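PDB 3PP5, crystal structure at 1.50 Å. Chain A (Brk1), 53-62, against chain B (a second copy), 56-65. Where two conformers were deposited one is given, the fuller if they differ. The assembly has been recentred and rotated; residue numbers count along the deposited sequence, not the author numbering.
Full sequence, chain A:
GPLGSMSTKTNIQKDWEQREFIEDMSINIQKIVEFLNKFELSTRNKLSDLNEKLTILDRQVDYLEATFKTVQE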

# COMPACT_ATOMS: atom_id res chain seq x y z
N LYS A 53 -18.56 -2.11 -9.39
CA LYS A 53 -18.88 -3.18 -10.35
C LYS A 53 -19.63 -4.31 -9.64
O LYS A 53 -20.61 -4.82 -10.21
CB LYS A 53 -17.62 -3.72 -11.03
CG LYS A 53 -16.96 -2.68 -11.92
CD LYS A 53 -15.62 -3.20 -12.44
CE LYS A 53 -15.04 -2.15 -13.39
NZ LYS A 53 -13.68 -2.58 -13.88
N LEU A 54 -19.23 -4.68 -8.43
CA LEU A 54 -19.96 -5.72 -7.68
C LEU A 54 -21.37 -5.26 -7.36
O LEU A 54 -22.32 -6.07 -7.40
CB LEU A 54 -19.20 -6.02 -6.39
CG LEU A 54 -19.82 -7.02 -5.45
CD1 LEU A 54 -19.79 -8.38 -6.12
CD2 LEU A 54 -18.98 -6.99 -4.16
N THR A 55 -21.56 -3.98 -7.01
CA THR A 55 -22.90 -3.47 -6.70
C THR A 55 -23.81 -3.53 -7.93
O THR A 55 -24.99 -3.93 -7.84
CB THR A 55 -22.79 -2.04 -6.19
OG1 THR A 55 -22.02 -2.04 -4.97
CG2 THR A 55 -24.17 -1.45 -5.92
N ILE A 56 -23.28 -3.22 -9.11
CA ILE A 56 -24.06 -3.30 -10.33
C ILE A 56 -24.43 -4.78 -10.62
O ILE A 56 -25.59 -5.10 -10.97
CB ILE A 56 -23.26 -2.73 -11.51
CG1 ILE A 56 -23.13 -1.22 -11.34
CG2 ILE A 56 -23.96 -3.05 -12.83
CD1 ILE A 56 -22.08 -0.60 -12.29
N LEU A 57 -23.45 -5.69 -10.52
CA LEU A 57 -23.75 -7.09 -10.78
C LEU A 57 -24.77 -7.66 -9.75
O LEU A 57 -25.67 -8.45 -10.13
CB LEU A 57 -22.45 -7.91 -10.82
CG LEU A 57 -22.62 -9.36 -11.30
CD1 LEU A 57 -23.09 -9.39 -12.74
CD2 LEU A 57 -21.25 -10.09 -11.20
N ASP A 58 -24.68 -7.24 -8.50
CA ASP A 58 -25.63 -7.68 -7.46
C ASP A 58 -27.05 -7.26 -7.84
O ASP A 58 -27.98 -8.05 -7.71
CB ASP A 58 -25.21 -7.04 -6.12
CG ASP A 58 -26.14 -7.38 -4.97
OD1 ASP A 58 -26.04 -8.55 -4.49
OD2 ASP A 58 -26.93 -6.49 -4.61
N ARG A 59 -27.19 -6.03 -8.35
CA ARG A 59 -28.53 -5.57 -8.74
C ARG A 59 -29.08 -6.40 -9.90
O ARG A 59 -30.25 -6.79 -9.97
CB ARG A 59 -28.51 -4.10 -9.13
CG ARG A 59 -28.26 -3.15 -7.98
CD ARG A 59 -28.72 -1.73 -8.35
NE ARG A 59 -27.74 -1.07 -9.20
CZ ARG A 59 -26.80 -0.25 -8.73
NH1 ARG A 59 -26.75 0.02 -7.43
NH2 ARG A 59 -25.93 0.32 -9.55
N GLN A 60 -28.20 -6.71 -10.86
CA GLN A 60 -28.59 -7.52 -12.01
C GLN A 60 -29.03 -8.92 -11.57
O GLN A 60 -30.04 -9.43 -12.05
CB GLN A 60 -27.39 -7.55 -12.99
CG GLN A 60 -27.61 -8.30 -14.24
CD GLN A 60 -26.42 -8.17 -15.22
OE1 GLN A 60 -25.42 -7.48 -14.96
NE2 GLN A 60 -26.54 -8.89 -16.30
N VAL A 61 -28.33 -9.52 -10.62
CA VAL A 61 -28.69 -10.84 -10.14
C VAL A 61 -30.01 -10.80 -9.37
O VAL A 61 -30.89 -11.68 -9.57
CB VAL A 61 -27.54 -11.42 -9.23
CG1 VAL A 61 -27.94 -12.68 -8.53
CG2 VAL A 61 -26.30 -11.69 -10.10
N ASP A 62 -30.20 -9.79 -8.52
CA ASP A 62 -31.46 -9.70 -7.78
C ASP A 62 -32.64 -9.51 -8.71
O ASP A 62 -33.72 -10.06 -8.44
CB ASP A 62 -31.39 -8.54 -6.79
CG ASP A 62 -30.83 -8.94 -5.42
OD1 ASP A 62 -30.85 -10.14 -5.03
OD2 ASP A 62 -30.41 -8.01 -4.72
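Chain B (56-65) ILDRQVDYLE

What fills the apolar centre of the contact? Leu B57 does: its CA-to-CB bond points toward chain A, and its side chain enters as a knob into the hole formed by Leu A54, Leu A57, Asp A58 and Val A61. CD2 of Leu B57 lies 3.8 Å from CD1 of Leu A54 and 4.0 Å from CG of Leu A57, while CD1 of Leu B57 lies 4.0 Å from CB of Val A61. With chi1 at t and chi2 at p, the leucine spreads its two methyls over different walls of the hole.

How does the backbone that carries this knob run? It is helical throughout 56-65, with i to i+4 bonds such as Val B61 N to Leu B57 O at 2.9 Å, and it points broadly the same way as the helix of chain A. The axes approach to 10.8 Å and cross at 25°. The CA atoms of Asp A58 and Leu B57 are 6.8 Å apart, and those of Val A61 and Val B61 are 7.0 Å apart.

What continues the packing one turn on? Val A61 points toward chain B and sets its CG2 3.6 Å from CG2 of Val B61, whose own CA-to-CB bond runs sideways. Farther along, CD2 of Leu B64 comes within 4.2 Å of the backbone O of Val A61.

Where does the contact turn polar? At Gln B60, extended with chi1 and chi2 both t, whose NE2 donates a hydrogen bond to OD1 of Asp A62 at 3.0 Å. That aspartate starts away from chain B, but its carboxylate comes nearer. A water lies between the chains, its O 2.6 Å from OD1 of Asp A58 and 2.8 Å from OE1 of Gln B60. The same OD1 of Asp A58 sits 3.7 Å from CD1 of Leu B57, so the polar edge directly borders the apolar knob.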

# COMPACT_ATOMS: atom_id res chain seq x y z
N ILE B 56 -20.43 -14.66 -1.70
CA ILE B 56 -21.86 -14.73 -1.45
C ILE B 56 -22.63 -14.58 -2.78
O ILE B 56 -23.60 -15.33 -3.06
CB ILE B 56 -22.27 -13.60 -0.49
CG1 ILE B 56 -21.71 -13.90 0.89
CG2 ILE B 56 -23.79 -13.49 -0.43
CD1 ILE B 56 -21.78 -12.68 1.85
N LEU B 57 -22.24 -13.60 -3.62
CA LEU B 57 -22.95 -13.43 -4.88
C LEU B 57 -22.77 -14.67 -5.81
O LEU B 57 -23.73 -15.08 -6.50
CB LEU B 57 -22.49 -12.13 -5.57
CG LEU B 57 -23.31 -11.73 -6.81
CD1 LEU B 57 -24.74 -11.43 -6.41
CD2 LEU B 57 -22.67 -10.47 -7.44
N ASP B 58 -21.59 -15.29 -5.80
CA ASP B 58 -21.34 -16.50 -6.60
C ASP B 58 -22.31 -17.61 -6.17
O ASP B 58 -22.88 -18.30 -7.02
CB ASP B 58 -19.88 -16.93 -6.38
CG ASP B 58 -19.51 -18.20 -7.12
OD1 ASP B 58 -19.33 -18.10 -8.36
OD2 ASP B 58 -19.42 -19.24 -6.43
N ARG B 59 -22.51 -17.76 -4.86
CA ARG B 59 -23.43 -18.80 -4.37
C ARG B 59 -24.86 -18.52 -4.84
O ARG B 59 -25.62 -19.41 -5.26
CB ARG B 59 -23.39 -18.91 -2.86
CG ARG B 59 -22.10 -19.46 -2.31
CD ARG B 59 -22.31 -19.97 -0.87
NE ARG B 59 -22.33 -18.87 0.09
CZ ARG B 59 -21.27 -18.48 0.78
NH1 ARG B 59 -20.12 -19.13 0.63
NH2 ARG B 59 -21.36 -17.47 1.62
N GLN B 60 -25.25 -17.25 -4.78
CA GLN B 60 -26.58 -16.85 -5.22
C GLN B 60 -26.78 -17.14 -6.71
O GLN B 60 -27.83 -17.65 -7.11
CB GLN B 60 -26.77 -15.36 -4.87
CG GLN B 60 -28.08 -14.78 -5.20
CD GLN B 60 -28.23 -13.33 -4.71
OE1 GLN B 60 -27.33 -12.75 -4.06
NE2 GLN B 60 -29.34 -12.74 -5.06
N VAL B 61 -25.78 -16.88 -7.53
CA VAL B 61 -25.88 -17.13 -8.95
C VAL B 61 -25.93 -18.63 -9.24
O VAL B 61 -26.76 -19.09 -10.06
CB VAL B 61 -24.67 -16.47 -9.71
CG1 VAL B 61 -24.60 -16.87 -11.15
CG2 VAL B 61 -24.79 -14.94 -9.62
N ASP B 62 -25.10 -19.41 -8.56
CA ASP B 62 -25.13 -20.87 -8.78
C ASP B 62 -26.48 -21.45 -8.38
O ASP B 62 -26.95 -22.38 -9.05
CB ASP B 62 -24.02 -21.54 -7.98
CG ASP B 62 -22.70 -21.63 -8.76
OD1 ASP B 62 -22.67 -21.58 -10.01
OD2 ASP B 62 -21.69 -21.82 -8.06
N TYR B 63 -27.09 -20.93 -7.32
CA TYR B 63 -28.40 -21.46 -6.91
C TYR B 63 -29.46 -21.10 -7.91
O TYR B 63 -30.36 -21.91 -8.22
CB TYR B 63 -28.76 -20.97 -5.51
CG TYR B 63 -30.04 -21.56 -4.95
CD1 TYR B 63 -30.04 -22.82 -4.38
CD2 TYR B 63 -31.23 -20.85 -4.98
CE1 TYR B 63 -31.21 -23.37 -3.86
CE2 TYR B 63 -32.40 -21.39 -4.46
CZ TYR B 63 -32.38 -22.65 -3.90
OH TYR B 63 -33.54 -23.19 -3.39
N LEU B 64 -29.39 -19.88 -8.46
CA LEU B 64 -30.37 -19.45 -9.45
C LEU B 64 -30.24 -20.33 -10.68
O LEU B 64 -31.25 -20.74 -11.26
CB LEU B 64 -30.13 -17.95 -9.72
CG LEU B 64 -31.07 -17.18 -10.61
CD1 LEU B 64 -32.46 -17.25 -10.07
CD2 LEU B 64 -30.56 -15.74 -10.61
N GLU B 65 -29.02 -20.65 -11.09
CA GLU B 65 -28.77 -21.54 -12.22
C GLU B 65 -29.43 -22.86 -12.00
O GLU B 65 -30.15 -23.36 -12.88
CB GLU B 65 -27.26 -21.81 -12.44
CG GLU B 65 -26.51 -20.67 -13.10
CD GLU B 65 -25.06 -21.00 -13.36
OE1 GLU B 65 -24.50 -21.90 -12.70
OE2 GLU B 65 -24.43 -20.31 -14.20
O HOH W 1 -27.94 -10.04 -3.48